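Local coordinates for betaine aldehyde dehydrogenase (Staphylococcus aureus subsp. aureus COL, PDB 4QTO), which catalyses the NAD-dependent oxidation of betaine aldehyde to glycine betaine, at residues K339-N344 and D349-P354; T122-E127 and Y306-Q311; E109-L114 and D132-H137; T178-P183 and T358-K363. One frame throughout, in Å; residues are numbered along the deposited sequence. Where two conformers were deposited one is given.

Interaction 1: residues K339-N344 and D349-P354; sequences KIKLGN and DTEMGP
Asp349 meets Lys341 through its backbone: the carbonyl O of Asp349 lies 3.6 Å from CD of Lys341, whose CB also rests against that oxygen. Thr350 comes next. Its CG2 packs on the backbone of Gly343, while OG1, turned to the side of its own backbone N (chi1 -61°), donates to the carbonyl O of Asn344 at 2.7 Å, arriving from above the carbonyl plane. Glu351 returns to Lys341 twice. Its backbone N donates to Lys341 O at 2.8 Å, and its carboxylate OE1 takes the N-H of Lys341 at 3.0 Å, nearly straight at 165° but from above the carboxylate plane. OE2 and Lys341 NZ, still 4.5 Å apart, both bond Ser519 of the second subunit. The two segments belong to one connection between helix 323-337 and helix 358-373, which crosses back over itself at a steep angle and is pinned by a single beta bridge, Leu342 with Met352. Met352 N also donates to Lys341 O, so that one carbonyl grips two consecutive amides, and Met352 O takes Gly343 N at 3.2 Å. CB of Met352 touches CD1 of Leu342, 3.9 Å away, and CG2 of Ile340, which approach it from the same side; Tyr306 touches both Ile340 and Met352. Gly353 then brings its CA to 3.6 Å from Gly343 O, with Pro354 CD a little farther from the same oxygen.

Interaction 2: residues T122-E127 and Y306-Q311; sequences TGKTLE and YFHAGQ
Lys124 lays the aliphatic part of its side chain across one face of the His308 imidazole. CB stands 3.8 Å from the ring centroid, 22° off the normal and shifted toward the ND1 rim, a CH-pi contact. With chi1 at 73°, CG of Lys124 is wedged between the two backbone branches, and the chain then runs extended over the ring, bringing CD to 4.0 Å from CD2 of His308. Only at chi4 does it bend, carrying NZ to a salt bridge with Asp132. The His308 ring points away from its own backbone N (chi1 -156°), and its edge meets Thr122, whose carbonyl O lies near the ring plane, 3.5 Å from CE1 of His308. NE2 of His308 is hydrogen-bonded to Asn181 O. Segment 306-311 leaves helix 294-306 and leads to Cys313, modified in this entry and, as in the family, probably the catalytic nucleophile; Lys124 follows the end of helix 111-122. Gln311 folds back so that its NE2 donates to His308 O at 3.2 Å, while its backbone N reaches the same oxygen from the opposite face. A water donates to Thr122 O at 2.7 Å and accepts from Gln311 NE2 at 2.9 Å. Direct contact at this buried site is thus the lysine chain over the imidazole face and Thr122 O at its edge, without a direct hydrogen bond, and the water supplies a polar link.

Interaction 3: residues E109-L114 and D132-H137; sequences EHREAL and DMDDIH
Arg111, in the first turn of helix 111-122, reaches across to Asp134 on helix 126-146 and forms a two-pronged salt bridge. Its chain, extended from CG to NE, carries the guanidinium to the carboxylate, which it meets side-on. NE donates to Asp134 OD1 at 2.7 Å and NH1 to Asp134 OD2 at 3.0 Å; both bonds are close to straight, at 166° and 170°. Each oxygen is approached on its syn side and lies nearly in the guanidinium plane, and the two flat groups are turned only 19° from each other. With one bond to each oxygen, the pair fixes the rotation of both groups. Nearer the backbone, CG of Arg111 touches CB of Met133 at 3.9 Å, so that the same arginine meets two consecutive residues of the partner helix, one through its charged end and one through a methylene.

One turn further on, Leu114 faces the other end of that methionine. Its CB packs on Met133 SD at 3.7 Å, and the methyl CE of Met133 lies at the same distance from Leu114 O. Bends at chi2 and chi3 bring SD and CE of the methionine against the leucine. Leu114 also packs on Ile107 of helix 93-109 and on Arg215 of helix 211-223. The contact is helix-to-helix packing in a helical hairpin, with helices 111-122 and 126-146 joined by a short turn, an apolar inner side and a charged pair on the partly exposed side.

Interaction 4: residues T178-P183 and T358-K363; sequences TPWNYP and TEHRNK
The loop between strand 162-177 and helix 183-197, a beta-to-alpha connection of the Rossmann-like part of this aldehyde dehydrogenase, meets helix 358-373 through one T-shaped aromatic pair. Trp180 supplies the edge and His360 the face. Ring centroids, taken for the six-membered ring of the indole, are 5.0 Å apart, and the planes are inclined at 63°. Both side chains leave their backbones toward each other and cross at about a right angle. A chi1 of 51° tucks CG of Trp180 over its own main chain and sends the benzo end of the indole out from the loop, while the imidazole projects from the helix to receive it. His360 NE2 is hydrogen-bonded to Phe416 O, which helps to fix the rotation of the ring. Phe416 also meets Trp180 with its plane about perpendicular, and a di(hydroxyethyl)ether bound in the active site lies about 3 Å from the side chain of His360, nearest atoms, placing the pair beside that pocket. CZ2 of Trp180 stands 4.0 Å above the imidazole plane of His360, over its centre, while CH2 of Trp180 comes to 3.9 Å from CD2 of His360.

In the fold
Interaction 2 is wholly buried and touches all three others, which are each only partly buried. Interactions 2 and 3 share helix 126-146. Interaction 1 lies farthest from the chain centre, its own centre about 23 Å from it, and relies on backbone and side-chain hydrogen bonds within one connection; it and interaction 2 also touch the second subunit. Interaction 3 couples two helices, with a charged pair on its more exposed side and apolar packing within, whereas interaction 4, the smallest, rests on two rings beside the active-site pocket. Along the chain, interaction 1 is nested inside the loop that interaction 4 closes.

Interaction 1: residues K339-N344 and D349-P354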
# COMPACT_ATOMS: atom_id res chain seq x y z
N LYS A 339 -19.07 -39.23 23.49
CA LYS A 339 -18.02 -39.19 24.50
C LYS A 339 -17.69 -37.79 25.01
O LYS A 339 -16.88 -37.66 25.91
CB LYS A 339 -16.74 -39.80 23.94
CG LYS A 339 -16.87 -41.24 23.43
CD LYS A 339 -15.52 -41.71 22.92
CE LYS A 339 -15.61 -43.00 22.12
NZ LYS A 339 -16.20 -44.10 22.91
N ILE A 340 -18.26 -36.74 24.40
CA ILE A 340 -17.96 -35.37 24.80
C ILE A 340 -18.31 -35.15 26.27
O ILE A 340 -19.41 -35.49 26.70
CB ILE A 340 -18.68 -34.34 23.91
CG1 ILE A 340 -18.14 -34.41 22.46
CG2 ILE A 340 -18.53 -32.93 24.47
CD1 ILE A 340 -18.84 -33.47 21.50
N LYS A 341 -17.35 -34.61 27.02
CA LYS A 341 -17.52 -34.40 28.45
C LYS A 341 -18.13 -33.04 28.78
O LYS A 341 -17.49 -32.00 28.57
CB LYS A 341 -16.16 -34.56 29.14
CG LYS A 341 -15.60 -35.97 29.08
CD LYS A 341 -14.34 -36.10 29.96
CE LYS A 341 -14.00 -37.55 30.28
NZ LYS A 341 -13.79 -38.36 29.06
N LEU A 342 -19.35 -33.05 29.31
CA LEU A 342 -20.04 -31.84 29.73
C LEU A 342 -19.79 -31.56 31.20
O LEU A 342 -19.72 -32.48 32.01
CB LEU A 342 -21.56 -31.96 29.50
CG LEU A 342 -22.10 -31.50 28.13
CD1 LEU A 342 -21.33 -32.04 26.95
CD2 LEU A 342 -23.59 -31.85 28.03
N GLY A 343 -19.70 -30.28 31.55
CA GLY A 343 -19.53 -29.92 32.94
C GLY A 343 -19.19 -28.46 33.17
O GLY A 343 -19.40 -27.61 32.32
N ASN A 344 -18.71 -28.19 34.38
CA ASN A 344 -18.33 -26.85 34.82
C ASN A 344 -17.08 -26.42 34.06
O ASN A 344 -16.10 -27.15 34.01
CB ASN A 344 -18.03 -26.93 36.32
CG ASN A 344 -17.82 -25.57 36.99
OD1 ASN A 344 -17.56 -24.56 36.35
ND2 ASN A 344 -17.89 -25.58 38.32
N ASP A 349 -11.45 -31.40 33.41
CA ASP A 349 -11.92 -32.46 32.53
C ASP A 349 -13.03 -32.04 31.57
O ASP A 349 -13.31 -32.73 30.59
CB ASP A 349 -12.45 -33.64 33.35
CG ASP A 349 -11.35 -34.42 34.04
OD1 ASP A 349 -10.15 -34.17 33.79
OD2 ASP A 349 -11.70 -35.33 34.82
N THR A 350 -13.67 -30.91 31.85
CA THR A 350 -14.78 -30.46 31.00
C THR A 350 -14.31 -30.10 29.58
O THR A 350 -13.30 -29.42 29.40
CB THR A 350 -15.44 -29.23 31.62
OG1 THR A 350 -15.98 -29.59 32.90
CG2 THR A 350 -16.54 -28.69 30.72
N GLU A 351 -15.05 -30.60 28.59
CA GLU A 351 -14.80 -30.32 27.19
C GLU A 351 -15.83 -29.34 26.63
O GLU A 351 -15.54 -28.61 25.68
CB GLU A 351 -14.78 -31.62 26.39
CG GLU A 351 -13.60 -32.50 26.79
CD GLU A 351 -13.71 -33.93 26.33
OE1 GLU A 351 -14.69 -34.30 25.64
OE2 GLU A 351 -12.81 -34.71 26.70
N MET A 352 -17.03 -29.32 27.20
CA MET A 352 -18.09 -28.44 26.74
C MET A 352 -18.92 -27.98 27.92
O MET A 352 -19.41 -28.79 28.73
CB MET A 352 -19.00 -29.12 25.71
CG MET A 352 -19.78 -28.16 24.85
SD MET A 352 -20.87 -28.96 23.63
CE MET A 352 -22.37 -29.04 24.58
N GLY A 353 -19.08 -26.68 28.02
CA GLY A 353 -19.91 -26.08 29.07
C GLY A 353 -21.39 -25.93 28.67
O GLY A 353 -21.84 -26.49 27.67
N PRO A 354 -22.15 -25.17 29.46
CA PRO A 354 -23.53 -24.91 29.17
C PRO A 354 -23.73 -23.86 28.11
O PRO A 354 -22.75 -23.23 27.66
CB PRO A 354 -24.04 -24.35 30.50
CG PRO A 354 -22.86 -23.60 31.02
CD PRO A 354 -21.67 -24.44 30.64

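Interaction 2: residues T122-E127 and Y306-Q311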
# COMPACT_ATOMS: atom_id res chain seq x y z
N THR A 122 -19.73 -16.48 31.12
CA THR A 122 -20.21 -17.06 29.86
C THR A 122 -20.30 -18.57 29.82
O THR A 122 -20.85 -19.12 28.86
CB THR A 122 -19.32 -16.66 28.67
OG1 THR A 122 -18.04 -17.32 28.77
CG2 THR A 122 -19.15 -15.14 28.60
N GLY A 123 -19.67 -19.25 30.78
CA GLY A 123 -19.78 -20.69 30.90
C GLY A 123 -18.75 -21.51 30.16
O GLY A 123 -18.63 -22.70 30.44
N LYS A 124 -17.98 -20.91 29.25
CA LYS A 124 -17.01 -21.71 28.47
C LYS A 124 -15.85 -22.16 29.34
O LYS A 124 -15.63 -21.63 30.42
CB LYS A 124 -16.52 -21.01 27.20
CG LYS A 124 -15.57 -19.87 27.41
CD LYS A 124 -15.21 -19.36 26.01
CE LYS A 124 -13.97 -18.53 26.04
NZ LYS A 124 -14.15 -17.28 26.81
N THR A 125 -15.10 -23.16 28.87
CA THR A 125 -14.02 -23.68 29.66
C THR A 125 -12.93 -22.66 29.97
O THR A 125 -12.67 -21.74 29.20
CB THR A 125 -13.36 -24.92 29.04
OG1 THR A 125 -12.64 -24.55 27.85
CG2 THR A 125 -14.35 -26.03 28.78
N LEU A 126 -12.29 -22.85 31.12
CA LEU A 126 -11.21 -21.98 31.51
C LEU A 126 -10.08 -22.01 30.47
O LEU A 126 -9.51 -20.96 30.16
CB LEU A 126 -10.76 -22.35 32.93
CG LEU A 126 -9.74 -21.41 33.53
CD1 LEU A 126 -10.33 -20.01 33.66
CD2 LEU A 126 -9.32 -21.97 34.88
N GLU A 127 -9.77 -23.18 29.91
CA GLU A 127 -8.73 -23.25 28.88
C GLU A 127 -9.11 -22.41 27.65
O GLU A 127 -8.25 -21.73 27.07
CB GLU A 127 -8.43 -24.71 28.52
CG GLU A 127 -7.63 -25.42 29.61
CD GLU A 127 -6.22 -24.88 29.70
OE1 GLU A 127 -5.68 -24.45 28.65
OE2 GLU A 127 -5.63 -24.89 30.79
N TYR A 306 -18.60 -27.81 18.27
CA TYR A 306 -18.86 -27.84 19.73
C TYR A 306 -18.01 -26.98 20.65
O TYR A 306 -18.29 -26.92 21.85
CB TYR A 306 -18.90 -29.31 20.20
CG TYR A 306 -19.82 -30.15 19.32
CD1 TYR A 306 -21.20 -29.95 19.33
CD2 TYR A 306 -19.31 -31.17 18.53
CE1 TYR A 306 -22.03 -30.70 18.52
CE2 TYR A 306 -20.15 -31.95 17.72
CZ TYR A 306 -21.50 -31.70 17.72
OH TYR A 306 -22.32 -32.47 16.90
N PHE A 307 -16.97 -26.34 20.15
CA PHE A 307 -16.31 -25.35 21.00
C PHE A 307 -17.36 -24.30 21.41
O PHE A 307 -18.22 -23.92 20.62
CB PHE A 307 -15.09 -24.72 20.31
CG PHE A 307 -13.81 -25.45 20.57
CD1 PHE A 307 -13.25 -25.45 21.86
CD2 PHE A 307 -13.14 -26.10 19.58
CE1 PHE A 307 -12.09 -26.12 22.13
CE2 PHE A 307 -11.95 -26.77 19.84
CZ PHE A 307 -11.44 -26.79 21.12
N HIS A 308 -17.29 -23.89 22.69
CA HIS A 308 -18.25 -22.96 23.33
C HIS A 308 -19.68 -23.40 23.09
O HIS A 308 -20.59 -22.58 22.86
CB HIS A 308 -18.08 -21.52 22.85
CG HIS A 308 -18.59 -20.48 23.82
ND1 HIS A 308 -19.32 -20.78 24.95
CD2 HIS A 308 -18.52 -19.13 23.78
CE1 HIS A 308 -19.63 -19.67 25.58
NE2 HIS A 308 -19.14 -18.65 24.89
N ALA A 309 -19.91 -24.71 23.12
CA ALA A 309 -21.24 -25.28 22.87
C ALA A 309 -21.86 -24.79 21.55
O ALA A 309 -23.07 -24.64 21.44
CB ALA A 309 -22.17 -25.03 24.06
N GLY A 310 -21.00 -24.58 20.56
CA GLY A 310 -21.44 -24.12 19.24
C GLY A 310 -21.91 -22.68 19.17
O GLY A 310 -22.44 -22.25 18.15
N GLN A 311 -21.64 -21.90 20.22
CA GLN A 311 -22.12 -20.51 20.28
C GLN A 311 -21.10 -19.56 19.70
O GLN A 311 -20.62 -18.66 20.36
CB GLN A 311 -22.43 -20.17 21.73
CG GLN A 311 -23.56 -21.02 22.34
CD GLN A 311 -23.76 -20.79 23.82
OE1 GLN A 311 -24.87 -20.48 24.27
NE2 GLN A 311 -22.68 -20.91 24.60
O HOH W 1 -22.80 -20.46 27.48

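Interaction 3: residues E109-L114 and D132-H137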
# COMPACT_ATOMS: atom_id res chain seq x y z
N GLU A 109 -1.06 -8.96 32.19
CA GLU A 109 -0.85 -8.91 33.62
C GLU A 109 -2.00 -9.56 34.39
O GLU A 109 -1.77 -10.28 35.36
CB GLU A 109 -0.71 -7.44 34.06
CG GLU A 109 -0.62 -7.21 35.54
CD GLU A 109 -0.54 -5.73 35.92
OE1 GLU A 109 -0.63 -4.87 35.01
OE2 GLU A 109 -0.38 -5.46 37.15
N HIS A 110 -3.21 -9.33 33.91
CA HIS A 110 -4.42 -9.83 34.56
C HIS A 110 -5.07 -11.02 33.89
O HIS A 110 -6.26 -11.27 34.09
CB HIS A 110 -5.43 -8.68 34.68
CG HIS A 110 -4.95 -7.55 35.53
ND1 HIS A 110 -4.89 -7.64 36.90
CD2 HIS A 110 -4.47 -6.33 35.20
CE1 HIS A 110 -4.39 -6.51 37.38
NE2 HIS A 110 -4.16 -5.69 36.38
N ARG A 111 -4.28 -11.74 33.09
CA ARG A 111 -4.77 -12.86 32.30
C ARG A 111 -5.58 -13.87 33.10
O ARG A 111 -6.65 -14.28 32.68
CB ARG A 111 -3.55 -13.58 31.69
CG ARG A 111 -3.85 -14.77 30.84
CD ARG A 111 -2.50 -15.38 30.41
NE ARG A 111 -2.62 -16.44 29.43
CZ ARG A 111 -2.67 -17.74 29.71
NH1 ARG A 111 -2.78 -18.61 28.72
NH2 ARG A 111 -2.62 -18.18 30.96
N GLU A 112 -5.06 -14.26 34.25
CA GLU A 112 -5.73 -15.27 35.07
C GLU A 112 -7.11 -14.83 35.56
O GLU A 112 -8.10 -15.55 35.39
CB GLU A 112 -4.84 -15.71 36.24
CG GLU A 112 -5.39 -16.90 37.02
CD GLU A 112 -5.35 -18.21 36.24
OE1 GLU A 112 -4.34 -18.48 35.53
OE2 GLU A 112 -6.32 -18.99 36.37
N ALA A 113 -7.17 -13.67 36.20
CA ALA A 113 -8.43 -13.15 36.70
C ALA A 113 -9.43 -12.89 35.59
O ALA A 113 -10.62 -13.18 35.73
CB ALA A 113 -8.20 -11.87 37.51
N LEU A 114 -8.96 -12.34 34.48
CA LEU A 114 -9.86 -12.08 33.36
C LEU A 114 -10.44 -13.38 32.79
O LEU A 114 -11.63 -13.43 32.46
CB LEU A 114 -9.16 -11.29 32.26
CG LEU A 114 -8.90 -9.80 32.53
CD1 LEU A 114 -7.92 -9.20 31.54
CD2 LEU A 114 -10.20 -9.03 32.51
N ASP A 132 -8.54 -17.01 24.77
CA ASP A 132 -9.11 -15.70 24.45
C ASP A 132 -8.23 -14.61 24.99
O ASP A 132 -7.98 -13.61 24.29
CB ASP A 132 -10.47 -15.43 25.13
CG ASP A 132 -11.66 -16.01 24.46
OD1 ASP A 132 -11.56 -16.76 23.45
OD2 ASP A 132 -12.77 -15.70 25.03
N MET A 133 -7.76 -14.74 26.23
CA MET A 133 -6.96 -13.65 26.82
C MET A 133 -5.63 -13.46 26.10
O MET A 133 -5.15 -12.33 25.96
CB MET A 133 -6.74 -13.82 28.33
CG MET A 133 -8.06 -13.86 29.11
SD MET A 133 -9.14 -12.46 28.78
CE MET A 133 -10.76 -13.21 28.88
N ASP A 134 -5.06 -14.55 25.63
CA ASP A 134 -3.82 -14.47 24.86
C ASP A 134 -4.12 -13.75 23.54
O ASP A 134 -3.35 -12.89 23.08
CB ASP A 134 -3.23 -15.85 24.60
CG ASP A 134 -2.68 -16.49 25.86
OD1 ASP A 134 -2.37 -15.78 26.82
OD2 ASP A 134 -2.58 -17.75 25.88
N ASP A 135 -5.24 -14.09 22.93
CA ASP A 135 -5.61 -13.43 21.70
C ASP A 135 -5.90 -11.92 21.90
O ASP A 135 -5.52 -11.08 21.08
CB ASP A 135 -6.81 -14.15 21.13
CG ASP A 135 -6.93 -13.92 19.70
OD1 ASP A 135 -5.87 -13.84 19.02
OD2 ASP A 135 -8.09 -13.87 19.26
N ILE A 136 -6.60 -11.58 22.98
CA ILE A 136 -6.93 -10.20 23.29
C ILE A 136 -5.66 -9.36 23.47
O ILE A 136 -5.56 -8.26 22.96
CB ILE A 136 -7.86 -10.11 24.50
CG1 ILE A 136 -9.22 -10.72 24.10
CG2 ILE A 136 -8.02 -8.69 24.98
CD1 ILE A 136 -10.04 -11.17 25.27
N HIS A 137 -4.67 -9.90 24.18
CA HIS A 137 -3.40 -9.22 24.30
C HIS A 137 -2.82 -8.94 22.90
O HIS A 137 -2.35 -7.82 22.61
CB HIS A 137 -2.39 -10.09 25.09
CG HIS A 137 -0.99 -9.56 25.07
ND1 HIS A 137 -0.59 -8.49 25.84
CD2 HIS A 137 0.09 -9.94 24.35
CE1 HIS A 137 0.70 -8.26 25.62
NE2 HIS A 137 1.14 -9.15 24.75

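Interaction 4: residues T178-P183 and T358-K363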
# COMPACT_ATOMS: atom_id res chain seq x y z
N THR A 178 -21.53 -5.14 21.64
CA THR A 178 -20.91 -6.44 21.59
C THR A 178 -21.82 -7.58 22.07
O THR A 178 -22.81 -7.35 22.78
CB THR A 178 -19.60 -6.41 22.42
OG1 THR A 178 -19.89 -5.82 23.69
CG2 THR A 178 -18.56 -5.55 21.75
N PRO A 179 -21.48 -8.82 21.68
CA PRO A 179 -22.32 -10.00 21.98
C PRO A 179 -21.93 -10.73 23.24
O PRO A 179 -20.88 -10.45 23.86
CB PRO A 179 -22.05 -10.89 20.76
CG PRO A 179 -20.64 -10.67 20.53
CD PRO A 179 -20.38 -9.20 20.78
N TRP A 180 -22.76 -11.68 23.63
CA TRP A 180 -22.53 -12.43 24.83
C TRP A 180 -21.60 -13.62 24.73
O TRP A 180 -21.18 -14.14 25.76
CB TRP A 180 -23.88 -12.91 25.41
CG TRP A 180 -24.78 -13.61 24.45
CD1 TRP A 180 -25.87 -13.09 23.81
CD2 TRP A 180 -24.66 -14.97 23.99
NE1 TRP A 180 -26.46 -14.04 22.99
CE2 TRP A 180 -25.73 -15.20 23.09
CE3 TRP A 180 -23.78 -16.01 24.27
CZ2 TRP A 180 -25.94 -16.43 22.49
CZ3 TRP A 180 -23.99 -17.24 23.66
CH2 TRP A 180 -25.05 -17.42 22.77
N ASN A 181 -21.27 -14.06 23.54
CA ASN A 181 -20.46 -15.28 23.44
C ASN A 181 -18.99 -15.13 23.83
O ASN A 181 -18.47 -15.94 24.62
CB ASN A 181 -20.67 -16.00 22.10
CG ASN A 181 -20.30 -15.18 20.89
OD1 ASN A 181 -20.04 -13.96 20.95
ND2 ASN A 181 -20.25 -15.86 19.75
N TYR A 182 -18.36 -14.09 23.31
CA TYR A 182 -16.95 -13.79 23.61
C TYR A 182 -16.90 -12.30 23.90
O TYR A 182 -16.45 -11.48 23.08
CB TYR A 182 -16.07 -14.12 22.40
CG TYR A 182 -16.00 -15.58 22.08
CD1 TYR A 182 -15.07 -16.38 22.66
CD2 TYR A 182 -16.90 -16.16 21.19
CE1 TYR A 182 -15.01 -17.74 22.38
CE2 TYR A 182 -16.84 -17.51 20.88
CZ TYR A 182 -15.88 -18.29 21.46
OH TYR A 182 -15.79 -19.64 21.18
N PRO A 183 -17.36 -11.91 25.08
CA PRO A 183 -17.50 -10.49 25.37
C PRO A 183 -16.25 -9.65 25.28
O PRO A 183 -16.24 -8.63 24.58
CB PRO A 183 -18.06 -10.46 26.81
CG PRO A 183 -18.68 -11.78 26.99
CD PRO A 183 -17.92 -12.75 26.14
N THR A 358 -31.58 -19.23 29.58
CA THR A 358 -32.77 -20.01 29.46
C THR A 358 -33.41 -19.77 28.10
O THR A 358 -33.87 -20.72 27.44
CB THR A 358 -33.79 -19.60 30.56
OG1 THR A 358 -33.23 -19.89 31.83
CG2 THR A 358 -35.08 -20.36 30.42
N GLU A 359 -33.46 -18.51 27.71
CA GLU A 359 -34.07 -18.13 26.45
C GLU A 359 -33.34 -18.76 25.27
O GLU A 359 -33.96 -19.25 24.32
CB GLU A 359 -34.07 -16.61 26.27
CG GLU A 359 -34.96 -15.85 27.25
CD GLU A 359 -34.50 -15.92 28.71
OE1 GLU A 359 -35.38 -16.00 29.60
OE2 GLU A 359 -33.28 -15.92 28.99
N HIS A 360 -32.01 -18.77 25.35
CA HIS A 360 -31.23 -19.35 24.25
C HIS A 360 -31.39 -20.86 24.20
O HIS A 360 -31.55 -21.44 23.11
CB HIS A 360 -29.75 -18.94 24.34
CG HIS A 360 -29.01 -19.23 23.08
ND1 HIS A 360 -29.42 -18.71 21.87
CD2 HIS A 360 -27.93 -20.00 22.81
CE1 HIS A 360 -28.61 -19.13 20.91
NE2 HIS A 360 -27.70 -19.91 21.46
N ARG A 361 -31.37 -21.51 25.35
CA ARG A 361 -31.57 -22.94 25.38
C ARG A 361 -32.96 -23.29 24.81
O ARG A 361 -33.11 -24.24 24.03
CB ARG A 361 -31.41 -23.53 26.77
CG ARG A 361 -31.65 -25.05 26.71
CD ARG A 361 -31.14 -25.80 27.92
NE ARG A 361 -31.82 -25.43 29.14
CZ ARG A 361 -31.66 -26.05 30.31
NH1 ARG A 361 -30.85 -27.12 30.45
NH2 ARG A 361 -32.34 -25.61 31.35
N ASN A 362 -33.97 -22.51 25.18
CA ASN A 362 -35.32 -22.76 24.66
C ASN A 362 -35.36 -22.62 23.13
O ASN A 362 -36.06 -23.40 22.45
CB ASN A 362 -36.34 -21.80 25.30
CG ASN A 362 -36.57 -22.10 26.77
OD1 ASN A 362 -36.25 -23.19 27.25
ND2 ASN A 362 -37.17 -21.15 27.46
N LYS A 363 -34.61 -21.67 22.59
CA LYS A 363 -34.56 -21.48 21.15
C LYS A 363 -33.92 -22.70 20.46
O LYS A 363 -34.41 -23.18 19.44
CB LYS A 363 -33.77 -20.21 20.80
CG LYS A 363 -33.88 -19.82 19.34
CD LYS A 363 -32.86 -18.75 18.94
CE LYS A 363 -32.88 -17.51 19.82
NZ LYS A 363 -34.18 -16.79 19.79